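FAD-binding PCMH-type domain-containing protein (Gibberella zeae, PDB 6YJO) probably acts as an oxygen-dependent oxidoreductase whose FAD is covalently attached to the protein. Local coordinates at residues A84-K98 with G108-D121. Numbering follows the deposited sequence.
With FAD (flavin-adenine dinucleotide), chain C.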
loop_
_atom_site.group_PDB
_atom_site.type_symbol
_atom_site.label_atom_id
_atom_site.label_comp_id
_atom_site.label_asym_id
_atom_site.label_seq_id
_atom_site.Cartn_x
_atom_site.Cartn_y
_atom_site.Cartn_z
ATOM N N ALA A 84 11.436 12.987 -20.090
ATOM C CA ALA A 84 11.121 13.789 -18.912
ATOM C C ALA A 84 12.165 13.583 -17.824
ATOM O O ALA A 84 12.562 14.539 -17.150
ATOM C CB ALA A 84 9.727 13.437 -18.389
ATOM N N VAL A 85 12.630 12.343 -17.650
ATOM C CA VAL A 85 13.676 12.072 -16.670
ATOM C C VAL A 85 14.983 12.727 -17.094
ATOM O O VAL A 85 15.743 13.206 -16.244
ATOM C CB VAL A 85 13.823 10.550 -16.470
ATOM C CG1 VAL A 85 15.269 10.161 -16.174
ATOM C CG2 VAL A 85 12.900 10.078 -15.348
ATOM N N LYS A 86 15.270 12.767 -18.400
ATOM C CA LYS A 86 16.467 13.460 -18.866
ATOM C C LYS A 86 16.344 14.968 -18.665
ATOM O O LYS A 86 17.308 15.622 -18.258
ATOM C CB LYS A 86 16.731 13.133 -20.335
ATOM C CG LYS A 86 17.404 11.791 -20.571
ATOM C CD LYS A 86 17.676 11.561 -22.051
ATOM C CE LYS A 86 17.264 10.162 -22.485
ATOM N NZ LYS A 86 17.401 9.965 -23.958
ATOM N N CYS A 87 15.170 15.541 -18.952
ATOM C CA CYS A 87 14.964 16.958 -18.678
ATOM C C CYS A 87 15.050 17.261 -17.188
ATOM O O CYS A 87 15.263 18.420 -16.813
ATOM C CB CYS A 87 13.612 17.431 -19.221
ATOM S SG CYS A 87 13.599 17.827 -20.991
ATOM N N GLY A 88 14.878 16.253 -16.332
ATOM C CA GLY A 88 15.078 16.425 -14.905
ATOM C C GLY A 88 16.549 16.483 -14.546
ATOM O O GLY A 88 16.984 17.370 -13.806
ATOM N N ASP A 89 17.328 15.533 -15.075
ATOM C CA ASP A 89 18.768 15.533 -14.834
ATOM C C ASP A 89 19.419 16.810 -15.351
ATOM O O ASP A 89 20.379 17.307 -14.751
ATOM C CB ASP A 89 19.411 14.312 -15.494
ATOM C CG ASP A 89 20.874 14.155 -15.123
ATOM O OD1 ASP A 89 21.299 14.755 -14.113
ATOM O OD2 ASP A 89 21.602 13.440 -15.844
ATOM N N GLN A 90 18.911 17.358 -16.458
ATOM C CA GLN A 90 19.505 18.549 -17.058
ATOM C C GLN A 90 19.400 19.751 -16.129
ATOM O O GLN A 90 20.363 20.511 -15.979
ATOM C CB GLN A 90 18.821 18.844 -18.397
ATOM C CG GLN A 90 19.075 20.239 -18.962
ATOM C CD GLN A 90 20.544 20.579 -19.055
ATOM O OE1 GLN A 90 21.375 19.731 -19.383
ATOM N NE2 GLN A 90 20.877 21.832 -18.764
ATOM N N ASN A 91 18.243 19.937 -15.496
ATOM C CA ASN A 91 17.969 21.114 -14.680
ATOM C C ASN A 91 18.224 20.875 -13.195
ATOM O O ASN A 91 17.826 21.701 -12.369
ATOM C CB ASN A 91 16.527 21.581 -14.915
ATOM C CG ASN A 91 16.340 22.199 -16.288
ATOM O OD1 ASN A 91 16.798 23.313 -16.546
ATOM N ND2 ASN A 91 15.669 21.479 -17.178
ATOM N N LYS A 92 18.888 19.771 -12.844
ATOM C CA LYS A 92 19.266 19.473 -11.460
ATOM C C LYS A 92 18.065 19.521 -10.517
ATOM O O LYS A 92 18.190 19.907 -9.353
ATOM C CB LYS A 92 20.359 20.428 -10.967
ATOM C CG LYS A 92 21.206 19.856 -9.826
ATOM C CD LYS A 92 21.703 20.936 -8.861
ATOM C CE LYS A 92 20.835 21.043 -7.605
ATOM N NZ LYS A 92 20.185 22.377 -7.465
ATOM N N VAL A 93 16.887 19.137 -11.007
ATOM C CA VAL A 93 15.714 18.985 -10.154
ATOM C C VAL A 93 15.604 17.532 -9.717
ATOM O O VAL A 93 15.898 16.605 -10.482
ATOM C CB VAL A 93 14.421 19.440 -10.864
ATOM C CG1 VAL A 93 14.456 20.935 -11.163
ATOM C CG2 VAL A 93 14.158 18.623 -12.131
ATOM N N ARG A 94 15.194 17.336 -8.470
ATOM C CA ARG A 94 14.696 16.038 -8.046
ATOM C C ARG A 94 13.409 15.727 -8.800
ATOM O O ARG A 94 12.622 16.624 -9.112
ATOM C CB ARG A 94 14.465 16.041 -6.536
ATOM C CG ARG A 94 15.754 16.041 -5.739
ATOM C CD ARG A 94 15.535 16.579 -4.347
ATOM N NE ARG A 94 16.629 16.229 -3.449
ATOM C CZ ARG A 94 16.601 16.421 -2.136
ATOM N NH1 ARG A 94 15.531 16.959 -1.569
ATOM N NH2 ARG A 94 17.640 16.075 -1.391
ATOM N N VAL A 95 13.206 14.454 -9.118
ATOM C CA VAL A 95 12.070 14.018 -9.919
ATOM C C VAL A 95 11.328 12.924 -9.166
ATOM O O VAL A 95 11.946 12.068 -8.525
ATOM C CB VAL A 95 12.510 13.509 -11.306
ATOM C CG1 VAL A 95 11.298 13.128 -12.141
ATOM C CG2 VAL A 95 13.358 14.557 -12.013
ATOM N N SER A 96 10.004 12.947 -9.259
ATOM C CA SER A 96 9.154 12.031 -8.516
ATOM C C SER A 96 7.967 11.643 -9.382
ATOM O O SER A 96 7.378 12.488 -10.056
ATOM C CB SER A 96 8.677 12.661 -7.204
ATOM O OG SER A 96 9.649 12.494 -6.185
ATOM N N ALA A 97 7.626 10.362 -9.356
ATOM C CA ALA A 97 6.521 9.828 -10.137
ATOM C C ALA A 97 5.282 9.719 -9.259
ATOM O O ALA A 97 5.364 9.335 -8.089
ATOM C CB ALA A 97 6.873 8.460 -10.725
ATOM N N LYS A 98 4.136 10.079 -9.827
ATOM C CA LYS A 98 2.840 9.912 -9.182
ATOM C C LYS A 98 1.928 9.120 -10.106
ATOM O O LYS A 98 1.749 9.493 -11.270
ATOM C CB LYS A 98 2.206 11.268 -8.854
ATOM C CG LYS A 98 0.916 11.169 -8.050
ATOM C CD LYS A 98 -0.230 11.937 -8.689
ATOM C CE LYS A 98 -0.126 13.432 -8.438
ATOM N NZ LYS A 98 -1.023 14.195 -9.347
ATOM N N GLY A 108 4.019 11.357 -4.010
ATOM C CA GLY A 108 3.953 11.440 -5.460
ATOM C C GLY A 108 4.520 12.737 -5.994
ATOM O O GLY A 108 5.156 12.755 -7.050
ATOM N N TYR A 109 4.295 13.837 -5.272
ATOM C CA TYR A 109 4.841 15.133 -5.656
ATOM C C TYR A 109 6.293 15.295 -5.226
ATOM O O TYR A 109 6.992 16.167 -5.759
ATOM C CB TYR A 109 4.000 16.264 -5.058
ATOM C CG TYR A 109 2.568 16.261 -5.546
ATOM C CD1 TYR A 109 2.198 16.977 -6.674
ATOM C CD2 TYR A 109 1.589 15.527 -4.888
ATOM C CE1 TYR A 109 0.895 16.973 -7.133
ATOM C CE2 TYR A 109 0.280 15.518 -5.338
ATOM C CZ TYR A 109 -0.061 16.241 -6.464
ATOM O OH TYR A 109 -1.361 16.236 -6.915
ATOM N N GLY A 110 6.756 14.479 -4.282
ATOM C CA GLY A 110 8.132 14.504 -3.814
ATOM C C GLY A 110 8.289 14.760 -2.329
ATOM O O GLY A 110 9.423 14.720 -1.829
ATOM N N GLY A 111 7.207 15.024 -1.597
ATOM C CA GLY A 111 7.304 15.354 -0.191
ATOM C C GLY A 111 7.802 16.752 0.086
ATOM O O GLY A 111 8.149 17.052 1.233
ATOM N N GLU A 112 7.827 17.614 -0.927
ATOM C CA GLU A 112 8.411 18.949 -0.873
ATOM C C GLU A 112 8.094 19.621 -2.204
ATOM O O GLU A 112 7.554 18.990 -3.119
ATOM C CB GLU A 112 9.921 18.903 -0.632
ATOM C CG GLU A 112 10.706 18.200 -1.738
ATOM C CD GLU A 112 12.207 18.290 -1.541
ATOM O OE1 GLU A 112 12.655 18.378 -0.377
ATOM O OE2 GLU A 112 12.937 18.284 -2.554
ATOM N N ASN A 113 8.440 20.902 -2.307
ATOM C CA ASN A 113 8.251 21.641 -3.545
ATOM C C ASN A 113 9.519 21.584 -4.393
ATOM O O ASN A 113 10.603 21.247 -3.914
ATOM C CB ASN A 113 7.873 23.094 -3.253
ATOM C CG ASN A 113 6.910 23.222 -2.088
ATOM O OD1 ASN A 113 7.293 23.042 -0.931
ATOM N ND2 ASN A 113 5.650 23.534 -2.387
ATOM N N GLY A 114 9.359 21.892 -5.676
ATOM C CA GLY A 114 10.495 22.021 -6.562
ATOM C C GLY A 114 10.921 20.739 -7.238
ATOM O O GLY A 114 12.086 20.621 -7.632
ATOM N N HIS A 115 10.015 19.776 -7.388
ATOM C CA HIS A 115 10.273 18.557 -8.138
ATOM C C HIS A 115 9.654 18.659 -9.523
ATOM O O HIS A 115 8.628 19.314 -9.712
ATOM C CB HIS A 115 9.682 17.328 -7.435
ATOM C CG HIS A 115 10.517 16.797 -6.313
ATOM N ND1 HIS A 115 10.643 15.448 -6.058
ATOM C CD2 HIS A 115 11.249 17.429 -5.365
ATOM C CE1 HIS A 115 11.426 15.271 -5.009
ATOM N NE2 HIS A 115 11.807 16.457 -4.569
ATOM N N LEU A 116 10.282 17.996 -10.491
ATOM C CA LEU A 116 9.561 17.580 -11.684
ATOM C C LEU A 116 8.739 16.358 -11.314
ATOM O O LEU A 116 9.274 15.374 -10.800
ATOM C CB LEU A 116 10.514 17.260 -12.838
ATOM C CG LEU A 116 9.888 16.526 -14.035
ATOM C CD1 LEU A 116 8.850 17.389 -14.758
ATOM C CD2 LEU A 116 10.962 16.059 -15.010
ATOM N N VAL A 117 7.434 16.432 -11.539
ATOM C CA VAL A 117 6.513 15.372 -11.151
ATOM C C VAL A 117 5.924 14.759 -12.411
ATOM O O VAL A 117 5.191 15.425 -13.151
ATOM C CB VAL A 117 5.419 15.896 -10.206
ATOM C CG1 VAL A 117 4.372 14.825 -9.965
ATOM C CG2 VAL A 117 6.036 16.335 -8.886
ATOM N N ILE A 118 6.243 13.489 -12.642
ATOM C CA ILE A 118 5.864 12.762 -13.849
ATOM C C ILE A 118 4.592 11.988 -13.514
ATOM O O ILE A 118 4.637 10.961 -12.832
ATOM C CB ILE A 118 6.994 11.838 -14.318
ATOM C CG1 ILE A 118 8.259 12.656 -14.618
ATOM C CG2 ILE A 118 6.574 11.036 -15.546
ATOM C CD1 ILE A 118 9.487 11.822 -14.943
ATOM N N VAL A 119 3.454 12.490 -13.986
ATOM C CA VAL A 119 2.151 11.894 -13.706
ATOM C C VAL A 119 1.876 10.833 -14.767
ATOM O O VAL A 119 1.550 11.151 -15.913
ATOM C CB VAL A 119 1.044 12.956 -13.682
ATOM C CG1 VAL A 119 -0.333 12.297 -13.583
ATOM C CG2 VAL A 119 1.254 13.929 -12.525
ATOM N N VAL A 120 1.980 9.565 -14.376
ATOM C CA VAL A 120 1.817 8.452 -15.306
ATOM C C VAL A 120 0.360 8.003 -15.329
ATOM O O VAL A 120 0.032 6.952 -15.892
ATOM C CB VAL A 120 2.750 7.285 -14.934
ATOM C CG1 VAL A 120 4.187 7.769 -14.818
ATOM C CG2 VAL A 120 2.300 6.616 -13.636
ATOM N N ASP A 121 -0.524 8.812 -14.738
ATOM C CA ASP A 121 -1.935 8.449 -14.640
ATOM C C ASP A 121 -2.562 8.189 -16.008
ATOM O O ASP A 121 -3.503 7.395 -16.116
ATOM C CB ASP A 121 -2.693 9.562 -13.906
ATOM C CG ASP A 121 -4.182 9.287 -13.787
ATOM O OD1 ASP A 121 -4.591 8.113 -13.911
ATOM O OD2 ASP A 121 -4.945 10.254 -13.568
HETATM P PA FAD C . 1.265 7.719 -5.416
HETATM O O1A FAD C . 1.281 8.894 -4.513
HETATM O O2A FAD C . 1.046 8.067 -6.897
HETATM O O5B FAD C . 2.577 6.863 -5.246
HETATM C C5B FAD C . 3.059 6.480 -3.941
HETATM C C4B FAD C . 4.531 6.180 -4.025
HETATM O O4B FAD C . 4.797 5.417 -5.227
HETATM C C3B FAD C . 5.429 7.411 -4.102
HETATM O O3B FAD C . 6.671 7.174 -3.449
HETATM C C2B FAD C . 5.601 7.591 -5.609
HETATM O O2B FAD C . 6.790 8.298 -5.931
HETATM C C1B FAD C . 5.693 6.134 -6.057
HETATM N N9A FAD C . 5.333 5.916 -7.455
HETATM C C8A FAD C . 4.114 6.122 -8.052
HETATM N N7A FAD C . 4.090 5.848 -9.333
HETATM C C5A FAD C . 5.389 5.432 -9.603
HETATM C C6A FAD C . 6.017 5.000 -10.784
HETATM N N6A FAD C . 5.407 4.910 -11.968
HETATM N N1A FAD C . 7.323 4.660 -10.705
HETATM C C2A FAD C . 7.941 4.746 -9.525
HETATM N N3A FAD C . 7.451 5.137 -8.348
HETATM C C4A FAD C . 6.158 5.473 -8.454
HETATM N N1 FAD C . -2.675 -0.228 0.893
HETATM C C2 FAD C . -2.821 -1.558 1.168
HETATM O O2 FAD C . -1.843 -2.303 1.304
HETATM N N3 FAD C . -4.092 -2.096 1.299
HETATM C C4 FAD C . -5.282 -1.406 1.178
HETATM O O4 FAD C . -6.355 -1.990 1.315
HETATM C C4X FAD C . -5.114 0.004 0.887
HETATM N N5 FAD C . -6.186 0.734 0.755
HETATM C C5X FAD C . -6.022 2.081 0.471
HETATM C C6 FAD C . -7.147 2.889 0.356
HETATM C C7 FAD C . -7.041 4.238 0.043
HETATM C C7M FAD C . -8.291 5.067 -0.096
HETATM C C8 FAD C . -5.767 4.817 -0.087
HETATM C C8M FAD C . -5.604 6.276 -0.413
HETATM C C9 FAD C . -4.634 4.019 0.052
HETATM C C9A FAD C . -4.753 2.664 0.334
HETATM N N10 FAD C . -3.625 1.833 0.473
HETATM C C10 FAD C . -3.767 0.500 0.760
HETATM C "C1'" FAD C . -2.269 2.387 0.373
HETATM C "C2'" FAD C . -1.650 2.264 -1.010
HETATM O "O2'" FAD C . -1.194 0.929 -1.222
HETATM C "C3'" FAD C . -0.458 3.217 -1.096
HETATM O "O3'" FAD C . -0.914 4.524 -0.762
HETATM C "C4'" FAD C . 0.213 3.273 -2.466
HETATM O "O4'" FAD C . 1.632 3.301 -2.317
HETATM C "C5'" FAD C . -0.243 4.487 -3.242
HETATM O "O5'" FAD C . 0.112 4.324 -4.628
HETATM P P FAD C . -0.355 5.365 -5.701
HETATM O O1P FAD C . 0.438 5.162 -6.995
HETATM O O2P FAD C . -1.835 5.327 -5.814
HETATM O O3P FAD C . 0.104 6.727 -4.990
#
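Arg94 O accepts the amide of Leu116, Ser96 N reaches Leu116 O, and Ser96 O takes Ile118 N, opening a parallel ladder that Lys98 completes by bonding through N to Ile118 O and through O to Val120 N. Strands 95-98 and 116-119 thus run side by side, axes 4.7 Å apart at closest approach, with 71-73 flanking 116-119 on its other edge. This small parallel sheet belongs to the FAD-binding domain of the PCMH fold.

Apolar packing joins the sheet to the last turns of helix 78-90, where residues 84-90 run antiparallel to strand 116-119. CD1 of Ile118 settles against Val95 CG1 (3.6 Å), Ala84 CB and Val85 CG2. Leu116 CB touches both Val93 CG2 and Val95 CG2, while its CD2 reaches toward Ala84.

Where the two strands begin, a polar cluster gathers round His115. Arg94 CB makes a CH-pi contact over one ring face, 3.5 Å from the His115 centroid. At the ring edge, ND1 shares a hydrogen bond with Ser96 OG (3.1 Å). NE2 donates to Glu112 OE2 (2.9 Å), which also accepts Arg94 NH1 on its syn side in a salt bridge; both donors come from one face of the carboxylate. Trp496 adds a cation-pi partner for Arg94.

Ser96 and Lys98 share the other sheet face with Val117 and Val119. Lys98, bent at chi2 (-127°) and chi3, brings NZ to a weak bond with Tyr109 OH, which also bonds to Glu57 O.

Ala97 O accepts the ribose hydroxyl O2B of FAD (2.8 Å), and Ala97 CB packs on the adenine. Two-edged bonding should fix the imidazole's rotation; Arg94 probably helps keep Glu112 ionised, and the carboxylate in turn would favour a hydrogen on His115 NE2.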